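Local coordinates for endo-beta-mannanase (Opitutaceae bacterium TAV5, PDB 7BOB), which probably cleaves beta-1,4-linked mannosides from chain ends as a homotrimeric exo-beta-1,4-mannosidase of glycoside hydrolase family 5, active in the termite hindgut, at residues 494-497 / 498-501; 532-535 / 536-540. All coordinates share one frame; numbering follows the deposited sequence.

Interaction 1: 494-497 / 498-501; sequences DYRA and ATPA
Thr499 folds back on Ala497: its backbone N reaches Ala497 O at 2.9 Å in a weak, bent hydrogen bond that closes an inverse gamma turn centred on Ala498. The same carbonyl takes a second, straighter bond from Arg496 NE at 3.3 Å (N-H...O 157°). That donor stands 20° off the carbonyl plane, while the oxygen lies close to the plane of the guanidinium. One branch further out, Arg496 NH2 meets Thr499 OG1 at 3.3 Å, at the edge of the guanidinium and only weakly bonded. A bend at chi3 (-59°) brings the arginine's end round to the turn, and its side chain crosses that of Thr499 at about a right angle. Beside these polar links, Ala497 CB rests 4.1 Å from Thr499 CG2. Farther out, Arg496 is paired through its backbone with Arg520 on strand 520-525, and its NH2 has a long, weak ion pair with Glu536. On the second subunit, Ser253 packs against Ala497, and the backbone N of Leu255 bonds to Asp494 OD1. This is an inverse gamma turn, bridged by an arginine, in the loop that follows strand 490-496 and at a subunit interface of the trimer.

Interaction 2: 532-535 / 536-540; sequences MTDN and EGSPL
Asp534 and Ser538 hold the two arms of this local turn together by backbone and side chain alike. Among the backbone bonds, Asp534 N donates to Ser538 O at 2.9 Å, nearly in line with the C=O bond. Gly537 N reaches Asp534 O at 3.1 Å from above the carbonyl plane and closes a type I turn from Asp534 to Gly537. Two residues along the strands, Leu540 N meets Met532 O at 3.0 Å in the straightest of the three (N-H...O 164°). Between the last bond and the Asp534-Ser538 link lies the non-hydrogen-bonded pair Thr533-Pro539, whose side chains diverge.

The side-chain bonds converge on Asp534 OD1, which takes Ser538 N at 2.7 Å and, more weakly, Ser538 OG at 2.9 Å. With CG set between the backbone N and the carbonyl carbon (chi1 62°), the carboxylate swings across the turn to meet both donors. Its other oxygen, OD2, forms a salt bridge to Arg520. Were Asp534 replaced by an alanine, Ser538 N and OG would probably lose this acceptor and Arg520 its carboxylate mate, leaving the Ser538 hydroxyl freer to turn.

Van der Waals contacts and like charges make up the rest. Glu536 CG packs 3.2 Å from Asp534 OD2; the two carboxylates are turned almost parallel, and their like charges are probably eased by Arg520 and, more weakly, Arg496. Thr533 CG2 abuts Gly537 O at 3.3 Å. Gly537 ends the turn with a positive phi (87°), a backbone shape that glycine adopts easily. Leu540 CB lies against the backbone N of Asp534.

This is a beta hairpin between strands 529-533 and 539-546, its loop built on a type I turn and braced by an aspartate, at one edge of the mixed sheet.

Overall arrangement
Interactions 1 and 2 lie on the same side of the chain's centre, about 12 Å apart between their own centres, and come in series along the chain. Interaction 1 is a surface contact in the loop that follows strand 490-496, whose two bonds across the turn are weak, and it is set against a second subunit. Interaction 2 is partly buried, joins two neighbouring strands of the mixed sheet through firmer backbone bonds, and touches no other chain. They meet where Arg496 NH1 packs 3.8 Å from Ser538 OG, and where Ala501 CB nestles against Leu540 CD2 and Asp534 CB. Arg520 of strand 520-525 ties the two together.

Interaction 1: 494-497 / 498-501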
ATOM      1  N   ASP A 494     -30.257   5.352  13.748  1.00 53.73           N
ATOM      2  CA  ASP A 494     -29.612   5.990  12.609  1.00 53.30           C
ATOM      3  C   ASP A 494     -28.114   5.942  12.842  1.00 52.09           C
ATOM      4  O   ASP A 494     -27.655   5.707  13.964  1.00 50.04           O
ATOM      5  CB  ASP A 494     -30.072   7.449  12.427  1.00 47.14           C
ATOM      6  CG  ASP A 494     -29.622   8.060  11.093  1.00 50.63           C
ATOM      7  OD1 ASP A 494     -29.150   7.312  10.200  1.00 53.68           O
ATOM      8  OD2 ASP A 494     -29.730   9.295  10.931  1.00 48.44           O
ATOM      9  N   TYR A 495     -27.362   6.177  11.770  1.00 49.28           N
ATOM     10  CA  TYR A 495     -25.970   6.558  11.934  1.00 50.48           C
ATOM     11  C   TYR A 495     -25.879   7.995  12.436  1.00 49.61           C
ATOM     12  O   TYR A 495     -26.842   8.761  12.388  1.00 51.61           O
ATOM     13  CB  TYR A 495     -25.225   6.433  10.615  1.00 47.87           C
ATOM     14  CG  TYR A 495     -25.456   5.103   9.943  1.00 52.00           C
ATOM     15  CD1 TYR A 495     -24.770   3.960  10.358  1.00 49.78           C
ATOM     16  CD2 TYR A 495     -26.378   4.986   8.912  1.00 47.61           C
ATOM     17  CE1 TYR A 495     -24.988   2.747   9.736  1.00 53.30           C
ATOM     18  CE2 TYR A 495     -26.609   3.791   8.303  1.00 46.79           C
ATOM     19  CZ  TYR A 495     -25.912   2.674   8.703  1.00 51.43           C
ATOM     20  OH  TYR A 495     -26.155   1.483   8.056  1.00 52.90           O
ATOM     21  N   ARG A 496     -24.684   8.375  12.876  1.00 50.79           N
ATOM     22  CA  ARG A 496     -24.387   9.767  13.187  1.00 51.71           C
ATOM     23  C   ARG A 496     -22.913  10.000  12.897  1.00 53.13           C
ATOM     24  O   ARG A 496     -22.157   9.055  12.672  1.00 50.20           O
ATOM     25  CB  ARG A 496     -24.715  10.090  14.644  1.00 51.32           C
ATOM     26  CG  ARG A 496     -24.150   9.048  15.605  1.00 56.06           C
ATOM     27  CD  ARG A 496     -23.880   9.669  16.963  1.00 60.32           C
ATOM     28  NE  ARG A 496     -22.930  10.764  16.815  1.00 64.72           N
ATOM     29  CZ  ARG A 496     -22.789  11.754  17.688  1.00 68.35           C
ATOM     30  NH1 ARG A 496     -23.538  11.780  18.791  1.00 67.69           N
ATOM     31  NH2 ARG A 496     -21.887  12.707  17.452  1.00 66.86           N
ATOM     32  N   ALA A 497     -22.494  11.262  12.941  1.00 52.29           N
ATOM     33  CA  ALA A 497     -21.111  11.593  12.598  1.00 52.91           C
ATOM     34  C   ALA A 497     -20.130  10.952  13.580  1.00 52.33           C
ATOM     35  O   ALA A 497     -20.359  10.928  14.796  1.00 52.59           O
ATOM     36  CB  ALA A 497     -20.919  13.113  12.583  1.00 51.81           C
ATOM     37  N   ALA A 498     -19.010  10.474  13.047  1.00 47.65           N
ATOM     38  CA  ALA A 498     -18.013   9.759  13.835  1.00 51.99           C
ATOM     39  C   ALA A 498     -17.071  10.719  14.547  1.00 53.97           C
ATOM     40  O   ALA A 498     -15.855  10.522  14.542  1.00 56.17           O
ATOM     41  CB  ALA A 498     -17.214   8.809  12.943  1.00 49.51           C
ATOM     42  N   THR A 499     -17.634  11.746  15.177  1.00 55.96           N
ATOM     43  CA  THR A 499     -16.861  12.717  15.932  1.00 53.52           C
ATOM     44  C   THR A 499     -16.612  12.203  17.343  1.00 52.72           C
ATOM     45  O   THR A 499     -17.346  11.341  17.834  1.00 53.87           O
ATOM     46  CB  THR A 499     -17.608  14.048  15.973  1.00 53.12           C
ATOM     47  OG1 THR A 499     -18.911  13.843  16.544  1.00 57.52           O
ATOM     48  CG2 THR A 499     -17.724  14.620  14.580  1.00 51.69           C
ATOM     49  N   PRO A 500     -15.590  12.725  18.027  1.00 55.67           N
ATOM     50  CA  PRO A 500     -15.198  12.150  19.325  1.00 51.76           C
ATOM     51  C   PRO A 500     -16.321  12.180  20.351  1.00 56.84           C
ATOM     52  O   PRO A 500     -17.154  13.089  20.380  1.00 57.56           O
ATOM     53  CB  PRO A 500     -14.026  13.033  19.763  1.00 52.26           C
ATOM     54  CG  PRO A 500     -13.415  13.473  18.498  1.00 57.54           C
ATOM     55  CD  PRO A 500     -14.584  13.687  17.536  1.00 54.51           C
ATOM     56  N   ALA A 501     -16.349  11.156  21.192  1.00 54.45           N
ATOM     57  CA  ALA A 501     -17.278  11.093  22.305  1.00 54.80           C
ATOM     58  C   ALA A 501     -16.489  11.375  23.573  1.00 60.97           C
ATOM     59  O   ALA A 501     -15.474  10.717  23.833  1.00 61.58           O
ATOM     60  CB  ALA A 501     -17.982   9.741  22.371  1.00 56.84           C
TER

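Interaction 2: 532-535 / 536-540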
ATOM      1  N   MET A 532     -24.029   5.426  30.851  1.00 60.94           N
ATOM      2  CA  MET A 532     -23.242   6.639  30.682  1.00 58.74           C
ATOM      3  C   MET A 532     -23.655   7.307  29.381  1.00 62.25           C
ATOM      4  O   MET A 532     -24.096   6.646  28.436  1.00 63.87           O
ATOM      5  CB  MET A 532     -21.732   6.362  30.648  1.00 59.60           C
ATOM      6  CG  MET A 532     -21.123   5.953  31.968  1.00 63.58           C
ATOM      7  SD  MET A 532     -19.463   5.255  31.774  1.00 66.18           S
ATOM      8  CE  MET A 532     -18.735   6.476  30.662  1.00 59.29           C
ATOM      9  N   THR A 533     -23.486   8.620  29.333  1.00 59.70           N
ATOM     10  CA  THR A 533     -23.750   9.401  28.141  1.00 64.12           C
ATOM     11  C   THR A 533     -22.464  10.107  27.767  1.00 61.94           C
ATOM     12  O   THR A 533     -21.567  10.265  28.597  1.00 62.67           O
ATOM     13  CB  THR A 533     -24.871  10.442  28.373  1.00 68.68           C
ATOM     14  OG1 THR A 533     -24.616  11.158  29.594  1.00 64.22           O
ATOM     15  CG2 THR A 533     -26.224   9.757  28.487  1.00 65.55           C
ATOM     16  N   ASP A 534     -22.364  10.533  26.515  1.00 65.01           N
ATOM     17  CA  ASP A 534     -21.288  11.459  26.210  1.00 69.03           C
ATOM     18  C   ASP A 534     -21.668  12.836  26.766  1.00 73.15           C
ATOM     19  O   ASP A 534     -22.734  13.015  27.372  1.00 70.53           O
ATOM     20  CB  ASP A 534     -20.984  11.477  24.710  1.00 67.76           C
ATOM     21  CG  ASP A 534     -22.157  11.941  23.884  1.00 74.01           C
ATOM     22  OD1 ASP A 534     -23.264  12.038  24.452  1.00 73.22           O
ATOM     23  OD2 ASP A 534     -21.973  12.208  22.671  1.00 74.57           O
ATOM     24  N   ASN A 535     -20.779  13.818  26.595  1.00 70.72           N
ATOM     25  CA  ASN A 535     -20.997  15.101  27.244  1.00 73.74           C
ATOM     26  C   ASN A 535     -22.083  15.921  26.553  1.00 76.95           C
ATOM     27  O   ASN A 535     -22.572  16.891  27.139  1.00 76.18           O
ATOM     28  CB  ASN A 535     -19.668  15.880  27.358  1.00 69.75           C
ATOM     29  CG  ASN A 535     -19.192  16.489  26.024  1.00 76.30           C
ATOM     30  OD1 ASN A 535     -19.656  16.122  24.938  1.00 79.68           O
ATOM     31  ND2 ASN A 535     -18.240  17.422  26.114  1.00 71.59           N
ATOM     32  N   GLU A 536     -22.489  15.526  25.340  1.00 77.08           N
ATOM     33  CA  GLU A 536     -23.646  16.084  24.655  1.00 74.57           C
ATOM     34  C   GLU A 536     -24.872  15.165  24.732  1.00 76.12           C
ATOM     35  O   GLU A 536     -25.640  15.078  23.764  1.00 80.18           O
ATOM     36  CB  GLU A 536     -23.296  16.412  23.203  1.00 71.87           C
ATOM     37  CG  GLU A 536     -22.950  15.224  22.322  1.00 77.21           C
ATOM     38  CD  GLU A 536     -22.948  15.579  20.841  1.00 79.33           C
ATOM     39  OE1 GLU A 536     -21.906  15.386  20.166  1.00 81.90           O
ATOM     40  OE2 GLU A 536     -23.996  16.059  20.351  1.00 78.66           O
ATOM     41  N   GLY A 537     -25.040  14.445  25.858  1.00 69.29           N
ATOM     42  CA  GLY A 537     -26.313  13.868  26.276  1.00 68.62           C
ATOM     43  C   GLY A 537     -26.676  12.492  25.735  1.00 69.00           C
ATOM     44  O   GLY A 537     -27.575  11.852  26.292  1.00 64.67           O
ATOM     45  N   SER A 538     -25.985  11.986  24.615  1.00 69.03           N
ATOM     46  CA  SER A 538     -26.438  10.770  23.942  1.00 71.10           C
ATOM     47  C   SER A 538     -25.833   9.498  24.566  1.00 72.73           C
ATOM     48  O   SER A 538     -24.764   9.542  25.193  1.00 67.14           O
ATOM     49  CB  SER A 538     -26.095  10.838  22.455  1.00 67.05           C
ATOM     50  OG  SER A 538     -24.700  10.718  22.240  1.00 76.44           O
ATOM     51  N   PRO A 539     -26.514   8.358  24.418  1.00 67.12           N
ATOM     52  CA  PRO A 539     -26.048   7.125  25.065  1.00 67.46           C
ATOM     53  C   PRO A 539     -24.692   6.686  24.534  1.00 62.16           C
ATOM     54  O   PRO A 539     -24.453   6.677  23.325  1.00 59.63           O
ATOM     55  CB  PRO A 539     -27.145   6.111  24.718  1.00 67.22           C
ATOM     56  CG  PRO A 539     -28.335   6.958  24.309  1.00 62.17           C
ATOM     57  CD  PRO A 539     -27.750   8.135  23.651  1.00 65.44           C
ATOM     58  N   LEU A 540     -23.799   6.312  25.464  1.00 59.13           N
ATOM     59  CA  LEU A 540     -22.457   5.832  25.157  1.00 58.02           C
ATOM     60  C   LEU A 540     -22.135   4.475  25.784  1.00 58.97           C
ATOM     61  O   LEU A 540     -21.469   3.661  25.139  1.00 54.87           O
ATOM     62  CB  LEU A 540     -21.417   6.877  25.589  1.00 58.26           C
ATOM     63  CG  LEU A 540     -19.981   6.485  25.248  1.00 58.70           C
ATOM     64  CD1 LEU A 540     -19.840   6.230  23.744  1.00 57.24           C
ATOM     65  CD2 LEU A 540     -18.984   7.536  25.726  1.00 58.71           C
TER